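Local coordinates for biofilm-associated surface protein (Staphylococcus aureus, PDB 7C7U) that takes part in staphylococcal biofilm formation as a cell wall-anchored, calcium-binding surface protein, probably acting as a switch for functional amyloid assembly, at residues D393-L396 / D397-R401; S88-S92 / G93-P97; Y186-T189 / K190-D194. All blocks are in the same frame, centred on the assembly; numbering follows the deposited sequence.

Contact 1: D393-L396 / D397-R401. With CA (calcium ion), chain D; CA (calcium ion), chain E.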
loop_
_atom_site.group_PDB
_atom_site.type_symbol
_atom_site.label_atom_id
_atom_site.label_comp_id
_atom_site.label_asym_id
_atom_site.label_seq_id
_atom_site.Cartn_x
_atom_site.Cartn_y
_atom_site.Cartn_z
ATOM N N ASP A 393 -11.380 -3.487 -2.969
ATOM C CA ASP A 393 -12.084 -3.926 -1.763
ATOM C C ASP A 393 -12.377 -2.785 -0.791
ATOM O O ASP A 393 -12.842 -3.040 0.328
ATOM C CB ASP A 393 -11.304 -5.031 -1.035
ATOM C CG ASP A 393 -9.959 -4.575 -0.518
ATOM O OD1 ASP A 393 -9.685 -3.357 -0.495
ATOM O OD2 ASP A 393 -9.157 -5.453 -0.122
ATOM N N GLY A 394 -12.077 -1.541 -1.173
ATOM C CA GLY A 394 -12.352 -0.398 -0.332
ATOM C C GLY A 394 -11.209 0.050 0.559
ATOM O O GLY A 394 -11.292 1.138 1.132
ATOM N N LEU A 395 -10.159 -0.751 0.711
ATOM C CA LEU A 395 -8.999 -0.393 1.529
ATOM C C LEU A 395 -7.830 -0.022 0.626
ATOM O O LEU A 395 -7.349 -0.872 -0.133
ATOM C CB LEU A 395 -8.578 -1.554 2.422
ATOM C CG LEU A 395 -9.608 -2.122 3.393
ATOM C CD1 LEU A 395 -8.941 -3.205 4.258
ATOM C CD2 LEU A 395 -10.217 -1.039 4.259
ATOM N N LEU A 396 -7.327 1.212 0.762
ATOM C CA LEU A 396 -6.205 1.645 -0.068
ATOM C C LEU A 396 -5.039 0.676 0.063
ATOM O O LEU A 396 -4.823 0.085 1.122
ATOM C CB LEU A 396 -5.741 3.054 0.332
ATOM C CG LEU A 396 -6.721 4.198 0.069
ATOM C CD1 LEU A 396 -6.145 5.551 0.515
ATOM C CD2 LEU A 396 -7.087 4.224 -1.423
ATOM N N ASP A 397 -4.278 0.524 -1.027
ATOM C CA ASP A 397 -3.035 -0.244 -1.006
ATOM C C ASP A 397 -2.215 0.044 0.240
ATOM O O ASP A 397 -1.858 -0.870 0.997
ATOM C CB ASP A 397 -2.178 0.088 -2.228
ATOM C CG ASP A 397 -2.655 -0.576 -3.498
ATOM O OD1 ASP A 397 -3.857 -0.845 -3.632
ATOM O OD2 ASP A 397 -1.806 -0.794 -4.387
ATOM N N ARG A 398 -1.896 1.323 0.462
ATOM C CA ARG A 398 -1.006 1.654 1.571
ATOM C C ARG A 398 -1.673 1.419 2.915
ATOM O O ARG A 398 -0.989 1.098 3.888
ATOM C CB ARG A 398 -0.510 3.098 1.459
ATOM C CG ARG A 398 -1.511 4.156 1.820
ATOM C CD ARG A 398 -0.957 5.523 1.441
ATOM N NE ARG A 398 -0.914 5.682 -0.004
ATOM C CZ ARG A 398 -0.148 6.557 -0.650
ATOM N NH1 ARG A 398 0.671 7.379 0.006
ATOM N NH2 ARG A 398 -0.200 6.600 -1.964
ATOM N N TYR A 399 -2.997 1.566 2.998
ATOM C CA TYR A 399 -3.684 1.193 4.230
ATOM C C TYR A 399 -3.541 -0.297 4.502
ATOM O O TYR A 399 -3.248 -0.697 5.634
ATOM C CB TYR A 399 -5.155 1.591 4.166
ATOM C CG TYR A 399 -5.926 1.330 5.440
ATOM C CD1 TYR A 399 -6.493 0.074 5.698
ATOM C CD2 TYR A 399 -6.102 2.335 6.383
ATOM C CE1 TYR A 399 -7.207 -0.164 6.844
ATOM C CE2 TYR A 399 -6.815 2.092 7.558
ATOM C CZ TYR A 399 -7.370 0.847 7.775
ATOM O OH TYR A 399 -8.084 0.579 8.930
ATOM N N GLU A 400 -3.732 -1.139 3.476
ATOM C CA GLU A 400 -3.619 -2.586 3.681
ATOM C C GLU A 400 -2.204 -2.963 4.089
ATOM O O GLU A 400 -2.007 -3.797 4.985
ATOM C CB GLU A 400 -4.043 -3.369 2.426
ATOM C CG GLU A 400 -5.521 -3.208 2.045
ATOM C CD GLU A 400 -6.073 -4.339 1.168
ATOM O OE1 GLU A 400 -6.224 -5.487 1.676
ATOM O OE2 GLU A 400 -6.392 -4.080 -0.025
ATOM N N ARG A 401 -1.207 -2.333 3.465
ATOM C CA ARG A 401 0.184 -2.640 3.767
ATOM C C ARG A 401 0.558 -2.199 5.176
ATOM O O ARG A 401 1.240 -2.933 5.896
ATOM C CB ARG A 401 1.098 -1.969 2.740
ATOM C CG ARG A 401 1.443 -2.848 1.561
ATOM C CD ARG A 401 2.607 -2.270 0.769
ATOM N NE ARG A 401 2.338 -0.915 0.308
ATOM C CZ ARG A 401 1.825 -0.637 -0.886
ATOM N NH1 ARG A 401 1.532 -1.620 -1.727
ATOM N NH2 ARG A 401 1.602 0.621 -1.236
HETATM CA CA CA D . -7.536 -2.776 -1.443
HETATM CA CA CA E . -7.346 -6.567 0.004
HETATM O O HOH W 1 -5.197 -2.751 -2.503
#
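Two calcium ions share the carboxylates of Asp393 and Glu400, which arrive from opposite directions with their planes 51° apart. Glu400 OE2 is the bridging atom: it lies 2.2 Å from the calcium of chain D and, more loosely, 2.7 Å from the calcium of chain E. Glu400 OE1 adds a 2.3 Å bond to the chain E ion, and the carboxylate has Ser406 as a further polar partner. Asp393 divides its oxygens instead, OD1 binding the chain D ion at 2.4 Å and OD2 the chain E ion at 2.1 Å. Setting CG between the backbone N and the carbonyl carbon (chi1 64°) brings this carboxylate over its own loop, where OD1 also accepts the N-H of Leu395 in an Asx turn.

Leu395 O binds the chain D ion at 2.3 Å, and a water on the same ion donates to Asp397 OD1, whose carboxylate is also held by Ser23. Glu400 CG packs 3.5 Å from Leu395 CB, the side chains crossing at about a right angle. Leu396, at the N-cap position, accepts at O from Glu400 N, 2.9 Å away and nearly straight (163°).

Asp389 and Asp391 complete the chain D site, while Asp391, Asp407, Asn410 and Asp420 add to the chain E site. Asp389, Asp391, Asp393, Leu395 and Glu400 occupy positions 1, 3, 5, 7 and 12 of an EF-hand-like calcium loop, with strand 381-388 in place of the entering helix.

Contact 2: S88-S92 / G93-P97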
loop_
_atom_site.group_PDB
_atom_site.type_symbol
_atom_site.label_atom_id
_atom_site.label_comp_id
_atom_site.label_asym_id
_atom_site.label_seq_id
_atom_site.Cartn_x
_atom_site.Cartn_y
_atom_site.Cartn_z
ATOM N N SER A 88 18.010 8.449 -20.651
ATOM C CA SER A 88 19.418 8.488 -20.278
ATOM C C SER A 88 19.739 9.853 -19.684
ATOM O O SER A 88 19.025 10.834 -19.908
ATOM C CB SER A 88 20.331 8.216 -21.475
ATOM O OG SER A 88 20.220 9.281 -22.407
ATOM N N ALA A 89 20.852 9.898 -18.950
ATOM C CA ALA A 89 21.353 11.125 -18.353
ATOM C C ALA A 89 22.845 10.962 -18.105
ATOM O O ALA A 89 23.353 9.843 -18.000
ATOM C CB ALA A 89 20.623 11.448 -17.042
ATOM N N ASN A 90 23.530 12.094 -17.984
ATOM C CA ASN A 90 24.947 12.108 -17.631
ATOM C C ASN A 90 25.104 11.992 -16.126
ATOM O O ASN A 90 24.466 12.744 -15.389
ATOM C CB ASN A 90 25.605 13.406 -18.085
ATOM C CG ASN A 90 25.669 13.534 -19.579
ATOM O OD1 ASN A 90 25.416 12.575 -20.301
ATOM N ND2 ASN A 90 26.031 14.715 -20.056
ATOM N N PRO A 91 25.962 11.104 -15.632
ATOM C CA PRO A 91 26.250 11.103 -14.197
ATOM C C PRO A 91 26.869 12.434 -13.793
ATOM O O PRO A 91 27.381 13.188 -14.622
ATOM C CB PRO A 91 27.236 9.939 -14.022
ATOM C CG PRO A 91 27.063 9.105 -15.259
ATOM C CD PRO A 91 26.732 10.079 -16.353
ATOM N N SER A 92 26.748 12.748 -12.508
ATOM C CA SER A 92 27.258 14.015 -12.004
ATOM C C SER A 92 28.753 14.095 -12.250
ATOM O O SER A 92 29.487 13.161 -11.932
ATOM C CB SER A 92 26.962 14.158 -10.514
ATOM O OG SER A 92 27.426 13.030 -9.786
ATOM N N GLY A 93 29.189 15.193 -12.864
ATOM C CA GLY A 93 30.594 15.394 -13.159
ATOM C C GLY A 93 31.113 14.643 -14.363
ATOM O O GLY A 93 32.333 14.523 -14.524
ATOM N N SER A 94 30.225 14.152 -15.226
ATOM C CA SER A 94 30.619 13.443 -16.434
ATOM C C SER A 94 29.796 13.939 -17.609
ATOM O O SER A 94 28.741 14.559 -17.443
ATOM C CB SER A 94 30.445 11.924 -16.289
ATOM O OG SER A 94 30.599 11.265 -17.542
ATOM N N ASN A 95 30.301 13.671 -18.812
ATOM C CA ASN A 95 29.594 14.008 -20.036
ATOM C C ASN A 95 29.225 12.778 -20.851
ATOM O O ASN A 95 28.898 12.916 -22.031
ATOM C CB ASN A 95 30.420 14.965 -20.902
ATOM C CG ASN A 95 30.757 16.260 -20.183
ATOM O OD1 ASN A 95 29.957 16.779 -19.401
ATOM N ND2 ASN A 95 31.950 16.791 -20.449
ATOM N N LYS A 96 29.292 11.583 -20.270
ATOM C CA LYS A 96 28.964 10.354 -20.981
ATOM C C LYS A 96 27.662 9.784 -20.444
ATOM O O LYS A 96 27.599 9.438 -19.259
ATOM C CB LYS A 96 30.092 9.334 -20.840
ATOM C CG LYS A 96 31.405 9.793 -21.482
ATOM C CD LYS A 96 32.490 8.725 -21.370
ATOM C CE LYS A 96 33.864 9.318 -21.688
ATOM N NZ LYS A 96 33.855 9.999 -23.019
ATOM N N PRO A 97 26.615 9.657 -21.259
ATOM C CA PRO A 97 25.314 9.215 -20.734
ATOM C C PRO A 97 25.315 7.782 -20.224
ATOM O O PRO A 97 26.077 6.925 -20.681
ATOM C CB PRO A 97 24.373 9.369 -21.936
ATOM C CG PRO A 97 25.277 9.448 -23.138
ATOM C CD PRO A 97 26.524 10.119 -22.652
HETATM O O HOH W 2 26.926 16.673 -17.950
HETATM O O HOH W 3 27.113 14.597 -23.094
#
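Asn90 ND2 reaches across to Ser94 and Asn95 through two waters, to each of which it donates. One water is 3.0 Å from Asn90 ND2 and sits 2.8 Å from Ser94 O. The second, 3.2 Å from Asn90 ND2, gives a proton to Asn95 O at 2.7 Å. With CG beside its own backbone N and anti to the carbonyl carbon (chi1 -67°), the amide of Asn90 extends over the returning chain. Asn90 CB itself meets Ser94 O. At the other side of the amide, Asn90 OD1 comes within 3.3 Å of Pro97 N, a packing contact, since a proline nitrogen has no hydrogen to share.

The reversal itself is a type II beta turn from Pro91 to Ser94, joining the antiparallel strands 84-90 and 98-104 through a wide hairpin loop. Its closing bond, Ser94 N to Pro91 O, is 3.1 Å long and bent (143°), the donor standing above the carbonyl plane. Gly93 takes the third position with positive phi. The loop then folds back in an ST turn: Ser94 OG accepts from Lys96 N at 3.0 Å and 166°, while Ser94 CB lies against Pro91 O and CD.

Lys96 O presses against Pro91 CD. Further along, Pro97 CA makes a CA-H...O contact with Ala89 O at 3.4 Å. Ser92 OG turns elsewhere, accepting from Gly127 N.

Contact 3: Y186-T189 / K190-D194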
loop_
_atom_site.group_PDB
_atom_site.type_symbol
_atom_site.label_atom_id
_atom_site.label_comp_id
_atom_site.label_asym_id
_atom_site.label_seq_id
_atom_site.Cartn_x
_atom_site.Cartn_y
_atom_site.Cartn_z
ATOM N N TYR A 186 4.272 16.769 -11.581
ATOM C CA TYR A 186 3.664 16.580 -12.880
ATOM C C TYR A 186 4.278 17.580 -13.840
ATOM O O TYR A 186 4.714 18.654 -13.424
ATOM C CB TYR A 186 2.137 16.729 -12.844
ATOM C CG TYR A 186 1.617 18.026 -12.253
ATOM C CD1 TYR A 186 1.328 19.122 -13.070
ATOM C CD2 TYR A 186 1.371 18.148 -10.897
ATOM C CE1 TYR A 186 0.831 20.301 -12.534
ATOM C CE2 TYR A 186 0.863 19.320 -10.355
ATOM C CZ TYR A 186 0.607 20.397 -11.187
ATOM O OH TYR A 186 0.115 21.570 -10.662
ATOM N N PHE A 187 4.323 17.194 -15.117
ATOM C CA PHE A 187 4.836 18.060 -16.174
ATOM C C PHE A 187 3.883 19.215 -16.408
ATOM O O PHE A 187 2.661 19.044 -16.390
ATOM C CB PHE A 187 4.998 17.284 -17.472
ATOM C CG PHE A 187 6.032 16.210 -17.413
ATOM C CD1 PHE A 187 7.376 16.509 -17.613
ATOM C CD2 PHE A 187 5.659 14.885 -17.195
ATOM C CE1 PHE A 187 8.329 15.502 -17.578
ATOM C CE2 PHE A 187 6.602 13.880 -17.165
ATOM C CZ PHE A 187 7.945 14.187 -17.338
ATOM N N LEU A 188 4.439 20.397 -16.638
ATOM C CA LEU A 188 3.621 21.569 -16.889
ATOM C C LEU A 188 3.290 21.631 -18.374
ATOM O O LEU A 188 4.173 21.442 -19.218
ATOM C CB LEU A 188 4.329 22.846 -16.440
ATOM C CG LEU A 188 4.677 22.919 -14.956
ATOM C CD1 LEU A 188 5.300 24.244 -14.566
ATOM C CD2 LEU A 188 3.445 22.620 -14.098
ATOM N N THR A 189 2.019 21.843 -18.682
ATOM C CA THR A 189 1.549 22.032 -20.049
ATOM C C THR A 189 0.846 23.373 -20.146
ATOM O O THR A 189 0.681 24.086 -19.148
ATOM C CB THR A 189 0.581 20.922 -20.484
ATOM O OG1 THR A 189 -0.672 21.092 -19.805
ATOM C CG2 THR A 189 1.154 19.539 -20.222
ATOM N N LYS A 190 0.353 23.677 -21.356
ATOM C CA LYS A 190 -0.452 24.879 -21.516
ATOM C C LYS A 190 -1.678 24.878 -20.617
ATOM O O LYS A 190 -2.189 25.957 -20.302
ATOM C CB LYS A 190 -0.880 25.048 -22.985
ATOM C CG LYS A 190 0.291 25.331 -23.926
ATOM C CD LYS A 190 -0.134 25.364 -25.398
ATOM C CE LYS A 190 0.937 26.071 -26.228
ATOM N NZ LYS A 190 0.681 25.977 -27.693
ATOM N N ALA A 191 -2.142 23.698 -20.165
ATOM C CA ALA A 191 -3.288 23.654 -19.262
ATOM C C ALA A 191 -2.962 24.282 -17.912
ATOM O O ALA A 191 -3.850 24.826 -17.245
ATOM C CB ALA A 191 -3.756 22.202 -19.073
ATOM N N ASP A 192 -1.699 24.236 -17.508
ATOM C CA ASP A 192 -1.263 24.775 -16.219
ATOM C C ASP A 192 -0.921 26.259 -16.350
ATOM O O ASP A 192 0.181 26.715 -16.054
ATOM C CB ASP A 192 -0.087 23.947 -15.711
ATOM C CG ASP A 192 -0.438 22.471 -15.650
ATOM O OD1 ASP A 192 -1.366 22.167 -14.895
ATOM O OD2 ASP A 192 0.157 21.629 -16.371
ATOM N N ASP A 193 -1.929 27.030 -16.765
ATOM C CA ASP A 193 -1.637 28.372 -17.255
ATOM C C ASP A 193 -1.188 29.304 -16.136
ATOM O O ASP A 193 -0.326 30.163 -16.363
ATOM C CB ASP A 193 -2.845 28.934 -18.018
ATOM C CG ASP A 193 -4.134 28.867 -17.224
ATOM O OD1 ASP A 193 -4.226 28.051 -16.283
ATOM O OD2 ASP A 193 -5.075 29.614 -17.568
ATOM N N ASP A 194 -1.700 29.130 -14.916
ATOM C CA ASP A 194 -1.255 30.021 -13.848
ATOM C C ASP A 194 0.201 29.750 -13.467
ATOM O O ASP A 194 0.992 30.693 -13.300
ATOM C CB ASP A 194 -2.195 29.935 -12.645
ATOM C CG ASP A 194 -2.297 28.536 -12.034
ATOM O OD1 ASP A 194 -2.061 27.492 -12.695
ATOM O OD2 ASP A 194 -2.652 28.507 -10.851
HETATM O O HOH W 4 -1.436 23.208 -12.409
HETATM O O HOH W 5 -1.305 19.805 -17.476
#
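Asp192 folds back over the turn that starts at Thr189, and its side chain can be traced outward from the backbone. Asp192 CB lies 3.5 Å from Thr189 O, the carbonyl that accepts from Asp192 N to close a type I beta turn, and it also touches Leu188 CD2. With CG anti to the carbonyl carbon (chi1 -55°), the carboxylate is directed toward Tyr186 and the Thr189 N-H. Asp192 CG comes within 4.0 Å of both Thr189 N and Tyr186 CE1.

Beyond it the oxygens part. Asp192 OD2 takes the N-H of Thr189 N on its anti lone pair at 3.0 Å, almost straight at 170°, and a water donates to it at 2.6 Å. That same water accepts from Thr189 OG1, which in turn receives the N-H of Ala191 N at 3.0 Å. Asp192 OD1 approaches Tyr186 CE1 obliquely, the ring and carboxylate planes 48° apart, and accepts from a second water, 2.7 Å away, that also meets Tyr186 OH. Asp192 OD1 also forms a salt bridge with Lys162 NZ, tying the turn to a residue of a calcium site.

A backbone N-H, two waters and a lysine thus surround a buried carboxylate, consistent with Asp192 being ionised and its charge locally compensated between strand 183-187 and helix 193-199.

Overall arrangement
Along the chain contact 2 comes first, then contact 3, then contact 1. The first two border the same mixed sheet, following strands 84-90 and 183-187, yet their centres are about 28 Å apart and their nearest atoms about 12 Å. Contact 1 lies with its centre about 6 Å from the centre of the chain's atoms, about 31 Å from contact 3 and about 39 Å from contact 2 between centres. It follows strand 381-388 of a separate four-stranded antiparallel sheet. One hydrogen bond, from Tyr186 N to Thr382 OG1, connects contact 3 with the strand that leads to contact 1, although the contacts themselves do not touch.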